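Local coordinates for protein CLPV1 (Pseudomonas aeruginosa, PDB 4UQW) that probably uses its N-terminal domain, the part present here, to recognise the contracted TssB-TssC sheath so that its ATPase activity can disassemble it during type VI secretion, at residues Val41-His45 / Ala76-Leu80; Ser53-Ile58 / Arg115-Val120; Gln61-Asp65 / Glu139-Leu143; Arg68-Leu73 / Leu136-Phe140; Val120-Lys125 / Leu143-Thr149. All coordinates share one frame; numbering follows the deposited sequence.

Contact 1 of 5, residues Val41-His45 / Ala76-Leu80; sequences VHWFH and ALDRL
Helix 40-49 and the C-terminal end of helix 66-79 meet where the CA atoms of Val-41 and Leu-77 lie 6.7 Å apart, the nearest backbone approach of the two segments. Both helices belong to the mostly helical Clp N-terminal domain. Leu-77 carries the contact by dividing its two methyls between different neighbours. Its CD1 sits over one face of the His-45 imidazole in a CH-pi contact, 3.8 Å from the ring centroid and 19° off the ring normal, displaced toward the ring's rim. The His-45 ring reaches this methyl because CG stands anti to the backbone N (chi1 170°). The other methyl, CD2, turns to His-42 and comes within 3.5 Å of its CD2 carbon, approaching the ring obliquely. Farther round the same imidazole, Leu-80 CD1 meets the CE1-NE2 side, 3.5 Å from His-42 CE1, so two leucine methyls touch one ring. Val-41 fills the ground behind them: CG1 meets Leu-80 CD1 with the two side chains tip to tip, while CG2 touches Ala-76 CB at 3.9 Å. The valine also packs on Leu-136 of helix 127-136. No hydrogen bond crosses between the segments. The polar atoms of His-42 are satisfied elsewhere, ND1 by the backbone N of Glu-39 and NE2 by OD1 of Asn-35. These two bonds fix the rotation of the buried ring. The contact therefore holds by dispersion and CH-pi attraction, the imidazoles offering ring surface to the leucine methyls while the hydrogen bonds of His-42 are made elsewhere.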
# COMPACT_ATOMS: atom_id res chain seq x y z
N VAL A 41 -5.51 1.60 -4.41
CA VAL A 41 -6.44 0.46 -4.42
C VAL A 41 -5.87 -0.69 -5.32
O VAL A 41 -5.99 -1.88 -4.95
CB VAL A 41 -7.84 0.90 -4.88
CG1 VAL A 41 -7.84 1.37 -6.34
CG2 VAL A 41 -8.83 -0.27 -4.72
N HIS A 42 -5.21 -0.36 -6.44
CA HIS A 42 -4.60 -1.42 -7.26
C HIS A 42 -3.53 -2.15 -6.48
O HIS A 42 -3.39 -3.38 -6.56
CB HIS A 42 -3.94 -0.85 -8.54
CG HIS A 42 -4.89 -0.23 -9.51
ND1 HIS A 42 -4.92 1.13 -9.68
CD2 HIS A 42 -5.79 -0.75 -10.38
CE1 HIS A 42 -5.80 1.44 -10.63
NE2 HIS A 42 -6.33 0.31 -11.07
N TRP A 43 -2.69 -1.39 -5.77
CA TRP A 43 -1.51 -1.95 -5.09
C TRP A 43 -1.99 -2.87 -3.96
O TRP A 43 -1.53 -4.01 -3.81
CB TRP A 43 -0.69 -0.81 -4.51
CG TRP A 43 0.71 -1.22 -4.11
CD1 TRP A 43 1.31 -2.41 -4.34
CD2 TRP A 43 1.64 -0.36 -3.48
NE1 TRP A 43 2.64 -2.34 -3.86
CE2 TRP A 43 2.85 -1.07 -3.38
CE3 TRP A 43 1.58 1.00 -3.08
CZ2 TRP A 43 4.00 -0.49 -2.79
CZ3 TRP A 43 2.71 1.59 -2.52
CH2 TRP A 43 3.91 0.82 -2.39
N PHE A 44 -2.93 -2.35 -3.14
CA PHE A 44 -3.41 -3.13 -2.00
C PHE A 44 -4.19 -4.37 -2.49
O PHE A 44 -4.06 -5.47 -1.91
CB PHE A 44 -4.28 -2.26 -1.07
CG PHE A 44 -3.46 -1.51 -0.09
CD1 PHE A 44 -2.28 -0.94 -0.47
CD2 PHE A 44 -3.86 -1.37 1.25
CE1 PHE A 44 -1.50 -0.21 0.43
CE2 PHE A 44 -3.06 -0.66 2.16
CZ PHE A 44 -1.91 -0.09 1.74
N HIS A 45 -5.01 -4.21 -3.55
CA HIS A 45 -5.70 -5.37 -4.09
C HIS A 45 -4.66 -6.46 -4.53
O HIS A 45 -4.82 -7.65 -4.23
CB HIS A 45 -6.61 -4.92 -5.24
CG HIS A 45 -7.16 -6.06 -6.01
ND1 HIS A 45 -8.29 -6.76 -5.63
CD2 HIS A 45 -6.68 -6.68 -7.11
CE1 HIS A 45 -8.52 -7.72 -6.51
NE2 HIS A 45 -7.56 -7.70 -7.41
N ALA A 76 -14.34 -0.49 -5.33
CA ALA A 76 -13.56 0.71 -5.64
C ALA A 76 -12.85 0.56 -6.99
O ALA A 76 -12.79 1.52 -7.78
CB ALA A 76 -12.54 0.98 -4.51
N LEU A 77 -12.27 -0.62 -7.24
CA LEU A 77 -11.60 -0.84 -8.54
C LEU A 77 -12.58 -0.68 -9.69
O LEU A 77 -12.25 -0.05 -10.71
CB LEU A 77 -11.02 -2.25 -8.61
CG LEU A 77 -9.75 -2.41 -7.83
CD1 LEU A 77 -9.51 -3.93 -7.66
CD2 LEU A 77 -8.58 -1.75 -8.53
N ASP A 78 -13.77 -1.26 -9.53
CA ASP A 78 -14.78 -1.29 -10.60
C ASP A 78 -15.31 0.11 -10.89
O ASP A 78 -15.84 0.37 -11.97
CB ASP A 78 -15.95 -2.23 -10.26
CG ASP A 78 -15.58 -3.71 -10.44
OD1 ASP A 78 -14.56 -3.98 -11.10
OD2 ASP A 78 -16.28 -4.60 -9.91
N ARG A 79 -15.16 1.01 -9.93
CA ARG A 79 -15.66 2.36 -10.09
C ARG A 79 -14.64 3.34 -10.70
O ARG A 79 -15.01 4.43 -11.12
CB ARG A 79 -16.17 2.90 -8.74
CG ARG A 79 -17.47 2.22 -8.25
CD ARG A 79 -17.96 2.84 -6.93
NE ARG A 79 -18.99 2.05 -6.25
CZ ARG A 79 -18.80 1.38 -5.12
NH1 ARG A 79 -17.61 1.40 -4.53
NH2 ARG A 79 -19.80 0.69 -4.58
N LEU A 80 -13.36 2.97 -10.76
CA LEU A 80 -12.39 3.87 -11.38
C LEU A 80 -12.72 4.18 -12.81
O LEU A 80 -13.32 3.38 -13.51
CB LEU A 80 -10.99 3.25 -11.34
CG LEU A 80 -10.44 2.96 -9.94
CD1 LEU A 80 -9.11 2.23 -10.02
CD2 LEU A 80 -10.26 4.30 -9.26

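Contact 2 of 5, residues Ser53-Ile58 / Arg115-Val120; sequences SDLHQI and RTGYLV
Asp-54, in the first turn of helix 54-61, binds the start of helix 116-124 in a helix-to-helix junction of the Clp N-terminal domain; the axes of the short helical segments 54-58 and 116-120 approach to 9.1 Å at 59°. Followed outward, its CB lies 3.2 Å from Thr-116 OG1, and CG is carried beside the backbone N, which directs the carboxylate at Arg-115. OD1 accepts from Arg-115 NH2 at 2.9 Å, with a nearly straight N-H...O angle of 171°, and takes a further bond from Ser-159 OG. OD2 has two donors: Arg-115 NE on its syn lone pair, and the backbone N of Gly-117 on its anti lone pair at 2.8 Å. The arginine thus grips the carboxylate side-on, NE and NH2 each taking one oxygen, with the two planes only 22° apart. The N-H of Gly-117 belongs to the first turn of its helix, so the carboxylate also faces the positive end of the helix dipole, which would probably favour its charged form. Thr-116 OG1 bonds to Glu-161 OE2 and receives only a weak bond from Leu-55 N. Below this polar layer, Leu-55 CD1 meets Val-120 CG2 at 4.1 Å, the side chains crossing at about a right angle. Gly-117 leaves room for close approach: the methyl CD1 of Ile-58 rests 3.7 Å from Gly-117 CA.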
# COMPACT_ATOMS: atom_id res chain seq x y z
N SER A 53 1.05 -11.80 3.50
CA SER A 53 1.79 -10.54 3.51
C SER A 53 1.60 -9.86 4.86
O SER A 53 0.76 -10.32 5.66
CB SER A 53 1.32 -9.57 2.43
OG SER A 53 -0.01 -9.10 2.77
N ASP A 54 2.30 -8.76 5.10
CA ASP A 54 2.02 -7.99 6.32
C ASP A 54 0.58 -7.50 6.30
O ASP A 54 -0.06 -7.43 7.33
CB ASP A 54 2.88 -6.73 6.42
CG ASP A 54 4.33 -6.99 6.65
OD1 ASP A 54 4.71 -8.15 6.96
OD2 ASP A 54 5.05 -5.98 6.57
N LEU A 55 0.10 -7.08 5.12
CA LEU A 55 -1.25 -6.56 5.04
C LEU A 55 -2.29 -7.65 5.45
O LEU A 55 -3.27 -7.36 6.18
CB LEU A 55 -1.53 -6.04 3.60
CG LEU A 55 -2.87 -5.38 3.41
CD1 LEU A 55 -3.11 -4.17 4.38
CD2 LEU A 55 -2.87 -4.81 1.99
N HIS A 56 -2.11 -8.90 4.98
CA HIS A 56 -3.01 -9.96 5.40
C HIS A 56 -3.06 -10.08 6.90
O HIS A 56 -4.15 -10.27 7.50
CB HIS A 56 -2.59 -11.34 4.87
CG HIS A 56 -2.72 -11.55 3.39
ND1 HIS A 56 -1.93 -10.90 2.46
CD2 HIS A 56 -3.49 -12.43 2.68
CE1 HIS A 56 -2.20 -11.37 1.25
NE2 HIS A 56 -3.14 -12.29 1.36
N GLN A 57 -1.87 -10.11 7.51
CA GLN A 57 -1.80 -10.34 8.94
C GLN A 57 -2.32 -9.16 9.74
O GLN A 57 -2.96 -9.37 10.77
CB GLN A 57 -0.34 -10.65 9.34
CG GLN A 57 0.09 -11.97 8.67
CD GLN A 57 -0.79 -13.14 9.12
OE1 GLN A 57 -1.11 -13.26 10.30
NE2 GLN A 57 -1.24 -13.95 8.18
N ILE A 58 -2.01 -7.94 9.30
CA ILE A 58 -2.53 -6.74 9.96
C ILE A 58 -4.06 -6.72 9.88
O ILE A 58 -4.71 -6.39 10.87
CB ILE A 58 -1.92 -5.50 9.32
CG1 ILE A 58 -0.44 -5.39 9.73
CG2 ILE A 58 -2.66 -4.22 9.74
CD1 ILE A 58 0.36 -4.34 8.90
N ARG A 115 8.66 -2.72 3.92
CA ARG A 115 7.69 -3.80 3.84
C ARG A 115 6.29 -3.21 3.86
O ARG A 115 6.06 -2.04 4.22
CB ARG A 115 7.88 -4.80 4.99
CG ARG A 115 7.84 -4.17 6.41
CD ARG A 115 8.41 -5.15 7.47
NE ARG A 115 7.59 -6.35 7.55
CZ ARG A 115 7.98 -7.41 8.26
NH1 ARG A 115 9.18 -7.39 8.88
NH2 ARG A 115 7.18 -8.45 8.35
N THR A 116 5.31 -4.03 3.52
CA THR A 116 3.96 -3.44 3.40
C THR A 116 3.41 -2.97 4.75
O THR A 116 2.62 -2.00 4.77
CB THR A 116 2.94 -4.37 2.68
OG1 THR A 116 2.70 -5.54 3.45
CG2 THR A 116 3.46 -4.75 1.29
N GLY A 117 3.88 -3.50 5.87
CA GLY A 117 3.36 -3.03 7.14
C GLY A 117 3.89 -1.63 7.41
O GLY A 117 3.20 -0.84 8.07
N TYR A 118 5.09 -1.30 6.90
CA TYR A 118 5.55 0.09 7.07
C TYR A 118 4.78 1.03 6.15
O TYR A 118 4.59 2.21 6.50
CB TYR A 118 7.05 0.22 6.74
CG TYR A 118 7.95 -0.64 7.59
CD1 TYR A 118 7.53 -1.19 8.78
CD2 TYR A 118 9.24 -0.91 7.14
CE1 TYR A 118 8.40 -1.98 9.56
CE2 TYR A 118 10.12 -1.70 7.91
CZ TYR A 118 9.68 -2.24 9.08
OH TYR A 118 10.51 -3.08 9.82
N LEU A 119 4.35 0.56 4.97
CA LEU A 119 3.46 1.38 4.15
C LEU A 119 2.16 1.69 4.89
O LEU A 119 1.69 2.82 4.86
CB LEU A 119 3.08 0.70 2.82
CG LEU A 119 4.24 0.33 1.92
CD1 LEU A 119 3.72 -0.59 0.79
CD2 LEU A 119 4.84 1.60 1.27
N VAL A 120 1.60 0.70 5.58
CA VAL A 120 0.38 0.96 6.33
C VAL A 120 0.62 2.00 7.42
O VAL A 120 -0.18 2.93 7.56
CB VAL A 120 -0.14 -0.37 6.94
CG1 VAL A 120 -1.35 -0.11 7.85
CG2 VAL A 120 -0.58 -1.29 5.81

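Contact 3 of 5, residues Gln61-Asp65 / Glu139-Leu143; sequences QSGID and EFAKL
This is a loop-to-loop contact at the margin of the domain, joining the turn between helices 54-61 and 66-79 to the 3-10 segment that follows helix 127-136. Ile-64 occupies its middle. The isoleucine slides past Glu-139 in the opposite direction, its CG2 lying 3.7 Å from Glu-139 CB, while CD1 runs on to Leu-143 CD2 at 3.8 Å and meets the Phe-140 ring obliquely. In the conformer modelled here, one of two, Ser-62 OG also lies near Leu-143 CD2, its polar partner being the carbonyl of Ile-58. Ahead of the isoleucine, Gly-63 closes helix 54-61 in a Schellman motif, with positive phi (77°). On the outer side, Glu-139 bends at chi2 (-61°), folding its carboxylate back to the backbone of the turn. There OE1 accepts from Asp-65 N at 3.0 Å with an N-H...O angle of 167°, the donor standing above the carboxylate plane. Lys-142 NZ reaches the same oxygen, also at 3.0 Å, from the opposite face, forming a salt bridge. Water 1 spans the two loops, donating to Ser-62 O and to Lys-142 O, each at 2.8 Å. Asp-65 turns its own carboxylate to the N-terminus of helix 66-79, where OD1 caps Ala-67 N. With one lysine and one backbone N-H on OE1, the glutamate probably stays charged, and a buried aliphatic centre is bordered by polar groups on the solvent side.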
# COMPACT_ATOMS: atom_id res chain seq x y z
N GLN A 61 -5.22 -9.36 12.55
CA GLN A 61 -4.96 -9.01 13.95
C GLN A 61 -5.69 -7.74 14.38
O GLN A 61 -5.89 -7.52 15.56
CB GLN A 61 -3.45 -8.84 14.18
CG GLN A 61 -2.62 -10.13 14.05
CD GLN A 61 -3.33 -11.34 14.54
OE1 GLN A 61 -3.52 -12.31 13.79
NE2 GLN A 61 -3.75 -11.30 15.80
N SER A 62 -6.07 -6.91 13.42
CA SER A 62 -6.80 -5.67 13.70
C SER A 62 -8.30 -5.89 13.82
O SER A 62 -9.04 -4.96 14.10
CB SER A 62 -6.56 -4.63 12.62
OG SER A 62 -5.18 -4.23 12.59
N GLY A 63 -8.76 -7.10 13.55
CA GLY A 63 -10.20 -7.36 13.61
C GLY A 63 -11.01 -6.84 12.43
O GLY A 63 -12.21 -6.59 12.54
N ILE A 64 -10.33 -6.62 11.31
CA ILE A 64 -11.01 -6.29 10.04
C ILE A 64 -11.62 -7.54 9.46
O ILE A 64 -11.09 -8.64 9.60
CB ILE A 64 -10.00 -5.64 9.04
CG1 ILE A 64 -9.76 -4.19 9.45
CG2 ILE A 64 -10.49 -5.71 7.58
CD1 ILE A 64 -8.57 -3.49 8.66
N ASP A 65 -12.81 -7.38 8.84
CA ASP A 65 -13.45 -8.49 8.13
C ASP A 65 -12.80 -8.58 6.76
O ASP A 65 -13.01 -7.73 5.88
CB ASP A 65 -14.98 -8.23 8.02
CG ASP A 65 -15.70 -9.25 7.16
OD1 ASP A 65 -15.05 -10.16 6.60
OD2 ASP A 65 -16.94 -9.16 7.04
N GLU A 139 -13.48 -0.44 6.57
CA GLU A 139 -12.76 -1.41 7.43
C GLU A 139 -11.44 -0.82 7.90
O GLU A 139 -10.96 -1.11 9.00
CB GLU A 139 -12.45 -2.74 6.69
CG GLU A 139 -13.74 -3.58 6.43
CD GLU A 139 -14.41 -3.95 7.72
OE1 GLU A 139 -13.85 -4.63 8.58
OE2 GLU A 139 -15.63 -3.60 7.91
N PHE A 140 -10.80 -0.01 7.06
CA PHE A 140 -9.49 0.52 7.50
C PHE A 140 -9.57 1.54 8.63
O PHE A 140 -8.54 1.82 9.26
CB PHE A 140 -8.75 1.16 6.32
CG PHE A 140 -8.26 0.19 5.28
CD1 PHE A 140 -7.36 -0.82 5.61
CD2 PHE A 140 -8.63 0.34 3.94
CE1 PHE A 140 -6.85 -1.68 4.63
CE2 PHE A 140 -8.07 -0.49 2.96
CZ PHE A 140 -7.19 -1.49 3.31
N ALA A 141 -10.75 2.06 8.96
CA ALA A 141 -10.89 2.87 10.15
C ALA A 141 -10.71 2.07 11.42
O ALA A 141 -10.50 2.63 12.50
CB ALA A 141 -12.24 3.58 10.15
N LYS A 142 -10.72 0.75 11.30
CA LYS A 142 -10.47 -0.11 12.47
C LYS A 142 -8.96 -0.22 12.81
O LYS A 142 -8.58 -0.67 13.91
CB LYS A 142 -11.03 -1.51 12.21
CG LYS A 142 -12.57 -1.52 12.06
CD LYS A 142 -13.13 -2.86 11.67
CE LYS A 142 -14.63 -2.69 11.46
NZ LYS A 142 -15.29 -3.94 11.12
N LEU A 143 -8.09 0.19 11.89
CA LEU A 143 -6.65 0.16 12.19
C LEU A 143 -6.29 1.16 13.25
O LEU A 143 -6.77 2.29 13.25
CB LEU A 143 -5.82 0.44 10.95
CG LEU A 143 -5.99 -0.54 9.81
CD1 LEU A 143 -5.21 -0.02 8.64
CD2 LEU A 143 -5.50 -1.90 10.25
O HOH W 1 -7.97 -2.85 15.56

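Contact 4 of 5, residues Arg68-Leu73 / Leu136-Phe140; sequences RLAKDL and LSAEF
Leu-69 CD1 forms the apolar centre, touching Phe-140 CZ at 3.6 Å and Ser-137 CB close by. In this largely helical Clp N-terminal domain, helix 66-79 here packs against the end of helix 127-136 and the ST turn that follows it. The leucine chain crosses the phenylalanine at about a right angle and meets the ring obliquely; its CG, anti to the backbone N (chi1 173°), brings both methyls to the CZ end of the ring. One turn on, Leu-73 CD2 approaches near the plane of that ring, at its edge, and also meets Leu-136 CB at 4.1 Å. Leu-48 of helix 40-49 packs on both leucines, and Phe-44 of the same helix on Phe-140, which places this centre against the domain interior. Farther out, the aliphatic part of Arg-68 crosses Glu-139 at about a right angle, the two CG atoms 3.6 Å apart. Their charged ends do not pair: Arg-68 NE stays 5.0 Å from Glu-139 OE2, and the strongest partner of the glutamate is Lys-142. The polar edge is made by Asp-72 and Ser-137, whose CA atoms are 5.5 Å apart. Water 2 lies near Asp-72 O and, more weakly, Leu-136 O; it has more acceptors around it than protons to give. Ser-137 OG relays between the segments: it accepts from Glu-139 N at 3.0 Å, which defines the ST turn, and it donates a hydrogen bond to Asp-72. That last bond is 2.7 Å long from Ser-137 OG to Asp-72 OD2 and uses the oxygen's anti lone pair.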
# COMPACT_ATOMS: atom_id res chain seq x y z
N ARG A 68 -15.17 -8.41 3.85
CA ARG A 68 -15.70 -7.08 3.58
C ARG A 68 -14.69 -6.20 2.86
O ARG A 68 -15.00 -5.46 1.93
CB ARG A 68 -16.17 -6.42 4.88
CG ARG A 68 -16.60 -4.96 4.70
CD ARG A 68 -17.96 -4.88 4.13
NE ARG A 68 -18.94 -5.67 4.85
CZ ARG A 68 -20.17 -5.89 4.42
NH1 ARG A 68 -20.56 -5.34 3.25
NH2 ARG A 68 -20.95 -6.64 5.14
N LEU A 69 -13.43 -6.27 3.31
CA LEU A 69 -12.36 -5.50 2.71
C LEU A 69 -12.24 -5.90 1.25
O LEU A 69 -12.13 -5.01 0.40
CB LEU A 69 -11.01 -5.72 3.48
CG LEU A 69 -9.81 -5.06 2.80
CD1 LEU A 69 -10.08 -3.57 2.67
CD2 LEU A 69 -8.58 -5.39 3.69
N ALA A 70 -12.30 -7.21 0.97
CA ALA A 70 -12.17 -7.66 -0.43
C ALA A 70 -13.30 -7.09 -1.30
O ALA A 70 -13.08 -6.62 -2.42
CB ALA A 70 -12.17 -9.16 -0.49
N LYS A 71 -14.51 -7.10 -0.75
CA LYS A 71 -15.70 -6.59 -1.43
C LYS A 71 -15.50 -5.07 -1.71
O LYS A 71 -15.79 -4.54 -2.82
CB LYS A 71 -16.96 -6.81 -0.59
CG LYS A 71 -18.25 -6.29 -1.18
CD LYS A 71 -19.38 -6.68 -0.26
CE LYS A 71 -20.74 -6.37 -0.84
NZ LYS A 71 -20.86 -4.90 -1.02
N ASP A 72 -15.06 -4.35 -0.69
CA ASP A 72 -14.89 -2.93 -0.85
C ASP A 72 -13.80 -2.59 -1.88
O ASP A 72 -13.98 -1.62 -2.65
CB ASP A 72 -14.51 -2.29 0.51
CG ASP A 72 -15.70 -2.25 1.49
OD1 ASP A 72 -16.89 -2.42 1.08
OD2 ASP A 72 -15.49 -2.10 2.72
N LEU A 73 -12.68 -3.31 -1.87
CA LEU A 73 -11.62 -3.00 -2.81
C LEU A 73 -12.06 -3.31 -4.22
O LEU A 73 -11.75 -2.52 -5.16
CB LEU A 73 -10.33 -3.77 -2.49
CG LEU A 73 -9.72 -3.38 -1.13
CD1 LEU A 73 -8.45 -4.25 -0.96
CD2 LEU A 73 -9.35 -1.90 -1.07
N LEU A 136 -11.42 3.95 0.51
CA LEU A 136 -11.48 2.65 -0.14
C LEU A 136 -12.31 1.65 0.64
O LEU A 136 -13.10 0.89 0.07
CB LEU A 136 -10.07 2.10 -0.36
CG LEU A 136 -9.17 2.96 -1.26
CD1 LEU A 136 -7.82 2.30 -1.42
CD2 LEU A 136 -9.84 3.14 -2.61
N SER A 137 -12.12 1.63 1.96
CA SER A 137 -12.94 0.74 2.81
C SER A 137 -13.02 1.31 4.20
O SER A 137 -11.97 1.59 4.82
CB SER A 137 -12.32 -0.67 2.90
OG SER A 137 -13.10 -1.48 3.77
N ALA A 138 -14.25 1.42 4.71
CA ALA A 138 -14.42 1.78 6.09
C ALA A 138 -13.78 0.77 7.04
O ALA A 138 -13.48 1.14 8.19
CB ALA A 138 -15.90 1.94 6.42
N GLU A 139 -13.48 -0.44 6.57
CA GLU A 139 -12.76 -1.41 7.43
C GLU A 139 -11.44 -0.82 7.90
O GLU A 139 -10.96 -1.11 9.00
CB GLU A 139 -12.45 -2.74 6.69
CG GLU A 139 -13.74 -3.58 6.43
CD GLU A 139 -14.41 -3.95 7.72
OE1 GLU A 139 -13.85 -4.63 8.58
OE2 GLU A 139 -15.63 -3.60 7.91
N PHE A 140 -10.80 -0.01 7.06
CA PHE A 140 -9.49 0.52 7.50
C PHE A 140 -9.57 1.54 8.63
O PHE A 140 -8.54 1.82 9.26
CB PHE A 140 -8.75 1.16 6.32
CG PHE A 140 -8.26 0.19 5.28
CD1 PHE A 140 -7.36 -0.82 5.61
CD2 PHE A 140 -8.63 0.34 3.94
CE1 PHE A 140 -6.85 -1.68 4.63
CE2 PHE A 140 -8.07 -0.49 2.96
CZ PHE A 140 -7.19 -1.49 3.31
O HOH W 2 -15.59 0.54 -2.07

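Contact 5 of 5, residues Val120-Lys125 / Leu143-Thr149; sequences VIGILK and LKVEALT
Val-145 is brought against Leu-124 by its first torsion, which sets CG1 between N and the carbonyl carbon (chi1 71°) and leaves CG2 anti to the N. Leu-124 slides past it in the opposite direction, with CB against CB at 3.8 Å, and its CD1 continues to Leu-143 CB, also at 3.8 Å. Leu-143 precedes helix 145-150, so it extends the apolar surface beyond the first turn. The axes of the short helical segments 120-124 and 145-149 lie 10.2 Å apart and cross at -149°, roughly antiparallel. In the conformer described here, one of two modelled, Leu-148 sends CG anti to its N (chi1 -170°), and CD2 enters between Val-120 CG1 at 3.6 Å and Ile-121 CG1 at 3.8 Å. It crosses the valine at about a right angle and the isoleucine at a slant. Farther along, Ile-121 CG2 meets the methyl CG2 of Thr-149 at 3.8 Å. The threonine can offer that methyl because its hydroxyl turns back into its own helix: OG1 donates to Val-145 O at 3.1 Å, on the opposite face of the carbonyl plane from Thr-149 N. Lys-125 closes the solvent side, its CD lying over the Val-145 methyls at 3.9 Å from CG2. Phe-152 of the next helix packs on Ile-121, and Tyr-155 on Leu-148. No hydrogen bond links the segments, and Lys-125 NZ is beyond salt-bridge distance from Glu-146 OE2. Cohesion thus comes from interlocked aliphatic branches, with the Thr-149 hydroxyl bonded within its own helix.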
# COMPACT_ATOMS: atom_id res chain seq x y z
N VAL A 120 1.60 0.70 5.58
CA VAL A 120 0.38 0.96 6.33
C VAL A 120 0.62 2.00 7.42
O VAL A 120 -0.18 2.93 7.56
CB VAL A 120 -0.14 -0.37 6.94
CG1 VAL A 120 -1.35 -0.11 7.85
CG2 VAL A 120 -0.58 -1.29 5.81
N ILE A 121 1.71 1.89 8.20
CA ILE A 121 1.97 2.85 9.24
C ILE A 121 2.17 4.24 8.64
O ILE A 121 1.59 5.22 9.14
CB ILE A 121 3.23 2.46 10.03
CG1 ILE A 121 2.90 1.23 10.89
CG2 ILE A 121 3.73 3.63 10.92
CD1 ILE A 121 4.17 0.53 11.45
N GLY A 122 2.93 4.35 7.56
CA GLY A 122 3.19 5.67 6.99
C GLY A 122 1.88 6.32 6.50
O GLY A 122 1.66 7.54 6.63
N ILE A 123 1.02 5.50 5.88
CA ILE A 123 -0.30 6.01 5.47
C ILE A 123 -1.14 6.48 6.66
O ILE A 123 -1.74 7.55 6.61
CB ILE A 123 -1.02 4.88 4.65
CG1 ILE A 123 -0.39 4.73 3.25
CG2 ILE A 123 -2.56 5.15 4.51
CD1 ILE A 123 -0.79 3.40 2.50
N LEU A 124 -1.19 5.68 7.71
CA LEU A 124 -2.02 6.07 8.85
C LEU A 124 -1.54 7.33 9.53
O LEU A 124 -2.34 8.08 10.12
CB LEU A 124 -2.10 4.94 9.91
CG LEU A 124 -2.82 3.67 9.42
CD1 LEU A 124 -2.63 2.52 10.42
CD2 LEU A 124 -4.31 3.97 9.13
N LYS A 125 -0.24 7.60 9.45
CA LYS A 125 0.33 8.80 10.06
C LYS A 125 0.26 10.05 9.22
O LYS A 125 0.71 11.10 9.68
CB LYS A 125 1.78 8.53 10.41
CG LYS A 125 1.98 7.51 11.50
CD LYS A 125 1.47 7.98 12.87
CE LYS A 125 2.34 9.11 13.47
NZ LYS A 125 1.81 9.46 14.85
N LEU A 143 -8.09 0.19 11.89
CA LEU A 143 -6.65 0.16 12.19
C LEU A 143 -6.29 1.16 13.25
O LEU A 143 -6.77 2.29 13.25
CB LEU A 143 -5.82 0.44 10.95
CG LEU A 143 -5.99 -0.54 9.81
CD1 LEU A 143 -5.21 -0.02 8.64
CD2 LEU A 143 -5.50 -1.90 10.25
N LYS A 144 -5.39 0.77 14.13
CA LYS A 144 -5.00 1.66 15.21
C LYS A 144 -3.51 1.81 15.14
O LYS A 144 -2.79 0.88 15.50
CB LYS A 144 -5.40 1.09 16.60
CG LYS A 144 -6.93 0.93 16.84
CD LYS A 144 -7.67 2.21 16.51
CE LYS A 144 -9.18 1.99 16.33
NZ LYS A 144 -9.79 2.98 15.38
N VAL A 145 -3.03 2.96 14.65
CA VAL A 145 -1.59 3.05 14.39
C VAL A 145 -0.75 2.93 15.67
O VAL A 145 0.40 2.49 15.60
CB VAL A 145 -1.26 4.36 13.59
CG1 VAL A 145 -1.42 5.62 14.46
CG2 VAL A 145 0.18 4.31 13.00
N GLU A 146 -1.28 3.32 16.83
CA GLU A 146 -0.52 3.19 18.06
C GLU A 146 -0.24 1.73 18.38
O GLU A 146 0.86 1.37 18.86
CB GLU A 146 -1.28 3.84 19.23
CG GLU A 146 -1.65 5.31 19.07
CD GLU A 146 -0.46 6.19 18.70
OE1 GLU A 146 0.66 5.91 19.18
OE2 GLU A 146 -0.65 7.16 17.93
N ALA A 147 -1.20 0.86 18.07
CA ALA A 147 -1.05 -0.57 18.31
C ALA A 147 -0.08 -1.15 17.30
O ALA A 147 0.78 -1.97 17.60
CB ALA A 147 -2.41 -1.27 18.23
N LEU A 148 -0.23 -0.72 16.05
CA LEU A 148 0.60 -1.25 15.00
C LEU A 148 2.08 -0.87 15.17
O LEU A 148 2.95 -1.66 14.83
CB LEU A 148 0.04 -0.75 13.65
CG LEU A 148 0.58 -1.36 12.38
CD1 LEU A 148 0.51 -2.88 12.42
CD2 LEU A 148 -0.25 -0.79 11.20
N THR A 149 2.37 0.33 15.68
CA THR A 149 3.77 0.70 15.88
C THR A 149 4.32 0.03 17.16
O THR A 149 5.45 -0.44 17.17
CB THR A 149 3.96 2.24 15.97
OG1 THR A 149 3.15 2.79 17.03
CG2 THR A 149 3.59 2.90 14.63

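In the fold
Contacts 2 and 5 are the buried ones, both on helix 116-124 and sharing Val-120, with centres about 10 Å apart. Contact 2 nonetheless encloses a salt bridge, whereas contact 5 is aliphatic. Contacts 1, 3 and 4 are only partly buried. Contacts 1 and 4 use successive parts of helix 66-79 and join through Val-41 and Leu-136; contact 1 has no hydrogen bond across it, while contact 4 has a serine-aspartate bond toward its edge. Contacts 3 and 4 share Glu-139 and Phe-140; a water bridges contact 3, and one lies less certainly between the segments of contact 4. Phe-44 touches Phe-140, Leu-55 and Ile-123, linking contact 1 to all the others.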